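Local structure of isoflavone reductase (Medicago sativa, 2GAS) at residues A98-G103 with E143-T148; R161-L166 with E301-F306. The protein reduces achiral isoflavones to chiral isoflavanones with NADPH, a late step in making the pterocarpan phytoalexin medicarpin in alfalfa. All coordinates share one frame; numbering follows the deposited sequence.

Contact 1 of 2, residues A98-G103 with E143-T148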
loop_
_atom_site.group_PDB
_atom_site.type_symbol
_atom_site.label_atom_id
_atom_site.label_comp_id
_atom_site.label_asym_id
_atom_site.label_seq_id
_atom_site.Cartn_x
_atom_site.Cartn_y
_atom_site.Cartn_z
ATOM N N ALA A 98 21.078 -0.885 8.719
ATOM C CA ALA A 98 21.897 -1.180 7.549
ATOM C C ALA A 98 22.038 0.044 6.645
ATOM O O ALA A 98 23.103 0.286 6.082
ATOM C CB ALA A 98 21.302 -2.358 6.763
ATOM N N ILE A 99 20.959 0.812 6.501
ATOM C CA ILE A 99 20.976 2.022 5.677
ATOM C C ILE A 99 21.982 3.030 6.235
ATOM O O ILE A 99 22.771 3.622 5.493
ATOM C CB ILE A 99 19.573 2.685 5.641
ATOM C CG1 ILE A 99 18.617 1.819 4.826
ATOM C CG2 ILE A 99 19.662 4.097 5.068
ATOM C CD1 ILE A 99 18.998 1.682 3.382
ATOM N N LYS A 100 21.950 3.219 7.550
ATOM C CA LYS A 100 22.856 4.153 8.211
ATOM C C LYS A 100 24.314 3.759 8.000
ATOM O O LYS A 100 25.167 4.615 7.768
ATOM C CB LYS A 100 22.551 4.211 9.710
ATOM C CG LYS A 100 21.172 4.763 10.051
ATOM C CD LYS A 100 21.047 6.242 9.696
ATOM C CE LYS A 100 21.975 7.094 10.554
ATOM N NZ LYS A 100 21.880 8.539 10.217
ATOM N N GLU A 101 24.601 2.464 8.083
ATOM C CA GLU A 101 25.967 1.995 7.892
ATOM C C GLU A 101 26.413 2.184 6.445
ATOM O O GLU A 101 27.545 2.582 6.192
ATOM C CB GLU A 101 26.097 0.520 8.279
ATOM C CG GLU A 101 27.540 0.035 8.273
ATOM C CD GLU A 101 27.682 -1.405 8.717
ATOM O OE1 GLU A 101 27.101 -1.761 9.762
ATOM O OE2 GLU A 101 28.383 -2.177 8.029
ATOM N N ALA A 102 25.525 1.894 5.498
ATOM C CA ALA A 102 25.847 2.048 4.080
ATOM C C ALA A 102 26.180 3.511 3.792
ATOM O O ALA A 102 27.174 3.820 3.125
ATOM C CB ALA A 102 24.666 1.590 3.223
ATOM N N GLY A 103 25.323 4.400 4.292
ATOM C CA GLY A 103 25.514 5.835 4.141
ATOM C C GLY A 103 25.273 6.481 2.791
ATOM O O GLY A 103 25.335 7.700 2.677
ATOM N N GLU A 143 16.750 9.535 12.745
ATOM C CA GLU A 143 18.016 9.101 12.155
ATOM C C GLU A 143 18.480 9.936 10.961
ATOM O O GLU A 143 19.613 9.791 10.506
ATOM C CB GLU A 143 17.918 7.633 11.729
ATOM C CG GLU A 143 17.770 6.645 12.878
ATOM C CD GLU A 143 19.053 6.456 13.681
ATOM O OE1 GLU A 143 19.060 5.605 14.597
ATOM O OE2 GLU A 143 20.050 7.154 13.401
ATOM N N GLY A 144 17.610 10.797 10.449
ATOM C CA GLY A 144 17.989 11.627 9.318
ATOM C C GLY A 144 18.071 10.878 8.002
ATOM O O GLY A 144 18.840 11.246 7.109
ATOM N N VAL A 145 17.291 9.812 7.877
ATOM C CA VAL A 145 17.281 9.042 6.640
ATOM C C VAL A 145 16.300 9.754 5.708
ATOM O O VAL A 145 15.154 9.995 6.090
ATOM C CB VAL A 145 16.790 7.594 6.887
ATOM C CG1 VAL A 145 16.675 6.844 5.565
ATOM C CG2 VAL A 145 17.752 6.872 7.824
ATOM N N PRO A 146 16.743 10.130 4.492
ATOM C CA PRO A 146 15.844 10.813 3.551
ATOM C C PRO A 146 14.705 9.842 3.259
ATOM O O PRO A 146 14.949 8.678 2.933
ATOM C CB PRO A 146 16.738 11.074 2.341
ATOM C CG PRO A 146 17.695 9.918 2.382
ATOM C CD PRO A 146 18.031 9.805 3.854
ATOM N N TYR A 147 13.471 10.318 3.363
ATOM C CA TYR A 147 12.321 9.438 3.193
ATOM C C TYR A 147 11.163 9.920 2.330
ATOM O O TYR A 147 11.083 11.078 1.935
ATOM C CB TYR A 147 11.737 9.127 4.574
ATOM C CG TYR A 147 11.228 10.365 5.296
ATOM C CD1 TYR A 147 12.067 11.113 6.119
ATOM C CD2 TYR A 147 9.908 10.806 5.129
ATOM C CE1 TYR A 147 11.612 12.265 6.765
ATOM C CE2 TYR A 147 9.444 11.965 5.769
ATOM C CZ TYR A 147 10.306 12.684 6.587
ATOM O OH TYR A 147 9.868 13.819 7.233
ATOM N N THR A 148 10.271 8.978 2.039
ATOM C CA THR A 148 9.021 9.249 1.336
ATOM C C THR A 148 8.040 8.208 1.865
ATOM O O THR A 148 8.332 7.009 1.856
ATOM C CB THR A 148 9.119 9.115 -0.193
ATOM O OG1 THR A 148 10.016 10.108 -0.706
ATOM C CG2 THR A 148 7.732 9.334 -0.826
#
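Lys100 reaches from helix 92-102 to the C-terminal end of helix 126-143, where its NZ hydrogen-bonds Glu143 O at 2.6 Å. The ammonium lies in the plane of that carbonyl, with a C=O...N angle of 154°. Bends at chi2 and chi3 (both near -66°) curl the lysine chain round toward the Glu143 carbonyl. Its aliphatic part runs obliquely to both Glu143 and Val145. The Glu143 chain folds back at its own chi2, bringing OE2 to 3.4 Å from Lys100 CE; the charge pair proper, Lys100 NZ to Glu143 OE2, is long at 3.9 Å. The ammonium is thus held chiefly by the main-chain oxygen. Next to this polar end, Val145 divides its two methyls: CG2 packs on Lys100 CD at 3.8 Å, while CG1 meets Ile99 CG2 at 4.1 Å, these two side chains crossing at about a right angle. Val145 also touches Phe108 of strand 107-109, and Ile99 touches Ile74 of helix 67-74, which carries the apolar side inward. Gly144, with positive phi, ends helix 126-143 in a Schellman motif, and the lysine hydrogen-bonds the carbonyl just before that glycine, beside the edge strand of the parallel Rossmann-type sheet of this NADPH-dependent family.

Contact 2 of 2, residues R161-L166 with E301-F306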
loop_
_atom_site.group_PDB
_atom_site.type_symbol
_atom_site.label_atom_id
_atom_site.label_comp_id
_atom_site.label_asym_id
_atom_site.label_seq_id
_atom_site.Cartn_x
_atom_site.Cartn_y
_atom_site.Cartn_z
ATOM N N ARG A 161 -12.621 -5.044 -4.296
ATOM C CA ARG A 161 -13.006 -6.332 -4.853
ATOM C C ARG A 161 -14.246 -6.940 -4.213
ATOM O O ARG A 161 -15.052 -7.563 -4.898
ATOM C CB ARG A 161 -11.861 -7.336 -4.766
ATOM C CG ARG A 161 -12.228 -8.642 -5.428
ATOM C CD ARG A 161 -11.083 -9.615 -5.472
ATOM N NE ARG A 161 -11.510 -10.863 -6.094
ATOM C CZ ARG A 161 -10.693 -11.863 -6.393
ATOM N NH1 ARG A 161 -9.398 -11.763 -6.124
ATOM N NH2 ARG A 161 -11.172 -12.963 -6.958
ATOM N N ASN A 162 -14.397 -6.795 -2.903
ATOM C CA ASN A 162 -15.586 -7.352 -2.278
ATOM C C ASN A 162 -16.461 -6.271 -1.667
ATOM O O ASN A 162 -17.272 -6.547 -0.786
ATOM C CB ASN A 162 -15.215 -8.410 -1.231
ATOM C CG ASN A 162 -14.394 -7.857 -0.092
ATOM O OD1 ASN A 162 -14.050 -8.594 0.837
ATOM N ND2 ASN A 162 -14.068 -6.571 -0.146
ATOM N N LEU A 163 -16.314 -5.048 -2.170
ATOM C CA LEU A 163 -17.087 -3.912 -1.677
ATOM C C LEU A 163 -17.061 -3.830 -0.153
ATOM O O LEU A 163 -18.078 -3.535 0.486
ATOM C CB LEU A 163 -18.535 -4.002 -2.175
ATOM C CG LEU A 163 -18.844 -3.382 -3.542
ATOM C CD1 LEU A 163 -17.839 -3.841 -4.580
ATOM C CD2 LEU A 163 -20.264 -3.758 -3.955
ATOM N N ALA A 164 -15.891 -4.096 0.417
ATOM C CA ALA A 164 -15.688 -4.054 1.860
ATOM C C ALA A 164 -16.672 -4.921 2.646
ATOM O O ALA A 164 -17.083 -4.553 3.748
ATOM C CB ALA A 164 -15.767 -2.612 2.348
ATOM N N GLN A 165 -17.048 -6.065 2.084
ATOM C CA GLN A 165 -17.980 -6.975 2.747
ATOM C C GLN A 165 -17.240 -8.137 3.402
ATOM O O GLN A 165 -16.306 -8.685 2.822
ATOM C CB GLN A 165 -18.977 -7.547 1.735
ATOM C CG GLN A 165 -19.806 -6.511 1.006
ATOM C CD GLN A 165 -20.682 -5.705 1.944
ATOM O OE1 GLN A 165 -20.426 -4.529 2.196
ATOM N NE2 GLN A 165 -21.718 -6.339 2.470
ATOM N N LEU A 166 -17.673 -8.519 4.601
ATOM C CA LEU A 166 -17.057 -9.629 5.326
ATOM C C LEU A 166 -17.356 -10.981 4.675
ATOM O O LEU A 166 -18.441 -11.199 4.132
ATOM C CB LEU A 166 -17.552 -9.652 6.774
ATOM C CG LEU A 166 -17.184 -8.468 7.671
ATOM C CD1 LEU A 166 -17.821 -8.657 9.040
ATOM C CD2 LEU A 166 -15.671 -8.368 7.793
ATOM N N GLU A 301 -13.619 0.912 -14.133
ATOM C CA GLU A 301 -12.902 -0.022 -14.997
ATOM C C GLU A 301 -12.499 -1.272 -14.219
ATOM O O GLU A 301 -12.647 -2.394 -14.709
ATOM C CB GLU A 301 -11.660 0.665 -15.595
ATOM C CG GLU A 301 -11.987 1.698 -16.681
ATOM C CD GLU A 301 -10.807 2.597 -17.068
ATOM O OE1 GLU A 301 -10.918 3.306 -18.093
ATOM O OE2 GLU A 301 -9.781 2.614 -16.355
ATOM N N TYR A 302 -12.003 -1.083 -12.998
ATOM C CA TYR A 302 -11.590 -2.208 -12.174
ATOM C C TYR A 302 -12.712 -3.228 -11.964
ATOM O O TYR A 302 -12.495 -4.434 -12.059
ATOM C CB TYR A 302 -11.095 -1.728 -10.801
ATOM C CG TYR A 302 -10.831 -2.872 -9.845
ATOM C CD1 TYR A 302 -9.677 -3.650 -9.956
ATOM C CD2 TYR A 302 -11.784 -3.243 -8.897
ATOM C CE1 TYR A 302 -9.491 -4.775 -9.152
ATOM C CE2 TYR A 302 -11.609 -4.358 -8.093
ATOM C CZ TYR A 302 -10.464 -5.124 -8.225
ATOM O OH TYR A 302 -10.313 -6.250 -7.449
ATOM N N LEU A 303 -13.909 -2.737 -11.672
ATOM C CA LEU A 303 -15.044 -3.616 -11.427
ATOM C C LEU A 303 -15.578 -4.345 -12.660
ATOM O O LEU A 303 -16.313 -5.326 -12.530
ATOM C CB LEU A 303 -16.172 -2.824 -10.763
ATOM C CG LEU A 303 -15.878 -2.367 -9.331
ATOM C CD1 LEU A 303 -16.977 -1.429 -8.868
ATOM C CD2 LEU A 303 -15.775 -3.572 -8.409
ATOM N N ASN A 304 -15.208 -3.879 -13.849
ATOM C CA ASN A 304 -15.680 -4.516 -15.073
ATOM C C ASN A 304 -15.314 -5.988 -15.176
ATOM O O ASN A 304 -16.045 -6.772 -15.780
ATOM C CB ASN A 304 -15.151 -3.779 -16.308
ATOM C CG ASN A 304 -15.964 -2.546 -16.638
ATOM O OD1 ASN A 304 -17.188 -2.554 -16.520
ATOM N ND2 ASN A 304 -15.292 -1.485 -17.075
ATOM N N GLN A 305 -14.188 -6.375 -14.590
ATOM C CA GLN A 305 -13.764 -7.768 -14.662
ATOM C C GLN A 305 -14.679 -8.725 -13.906
ATOM O O GLN A 305 -14.648 -9.929 -14.148
ATOM C CB GLN A 305 -12.330 -7.914 -14.144
ATOM C CG GLN A 305 -12.156 -7.535 -12.687
ATOM C CD GLN A 305 -10.717 -7.653 -12.230
ATOM O OE1 GLN A 305 -10.138 -8.741 -12.240
ATOM N NE2 GLN A 305 -10.127 -6.532 -11.828
ATOM N N PHE A 306 -15.496 -8.196 -12.996
ATOM C CA PHE A 306 -16.399 -9.027 -12.203
ATOM C C PHE A 306 -17.828 -9.069 -12.732
ATOM O O PHE A 306 -18.653 -9.841 -12.246
ATOM C CB PHE A 306 -16.431 -8.544 -10.752
ATOM C CG PHE A 306 -15.087 -8.545 -10.088
ATOM C CD1 PHE A 306 -14.371 -7.363 -9.937
ATOM C CD2 PHE A 306 -14.519 -9.738 -9.649
ATOM C CE1 PHE A 306 -13.103 -7.369 -9.358
ATOM C CE2 PHE A 306 -13.250 -9.753 -9.070
ATOM C CZ PHE A 306 -12.542 -8.567 -8.925
#
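Arg161 meets two aromatic side chains, Tyr302 and Phe306, mainly through van der Waals contact. Its CB sits 3.3 Å from Tyr302 OH, and its CG lies 3.5 Å from Phe306 CZ. With CG anti to the backbone N (chi1 -176°) and the chain extended as far as NE, the arginine passes the phenyl ring at about a right angle. NE comes to 3.6 Å from Phe306 CE2, the guanidinium and ring planes inclined by 34°; the Tyr302 ring is turned much further, 71° from the guanidinium. Purely apolar contact is looser: Leu163 CD1 and Leu303 CD2 approach to 4.4 Å, and both leucines also rest on Trp230 of helix 223-234. Within 301-306, Gln305 NE2 donates to a lone pair of Tyr302 O at 3.2 Å, and Gln305 CG lies over one face of the Phe306 ring, offset toward its rim. The arginine's charge is met by Asp170 through a salt bridge from NH2. A leucine in place of Arg161 would probably leave Asp170 without this mate and Phe306 less well covered. No hydrogen bond joins the two segments, so their contact relies on shape and dispersion, while charge pairing ties the arginine tip to the loop carrying Asp170.

How the contacts relate
The two contacts lie on opposite sides of the chain's centre, 39 Å apart between their centres and about 24 Å between nearest atoms, so neither touches the other. They follow one another in sequence: contact 1 closes before contact 2 opens. Contact 1 joins the end of helix 92-102 to the turn and loop that follow helix 126-143, at the edge of the parallel sheet, whereas contact 2 brings the chain's C-terminal end against the turn after helix 156-160. Neither contact contains a residue assigned to NADP(+) binding. The side chain of Val145 is about 10 Å from that of Arg137, a probable NADP(+) ligand by analogy with relatives, and that of Arg161 is about 10 Å from that of Ala13, in the inferred NADP(+)-binding glycine-rich loop.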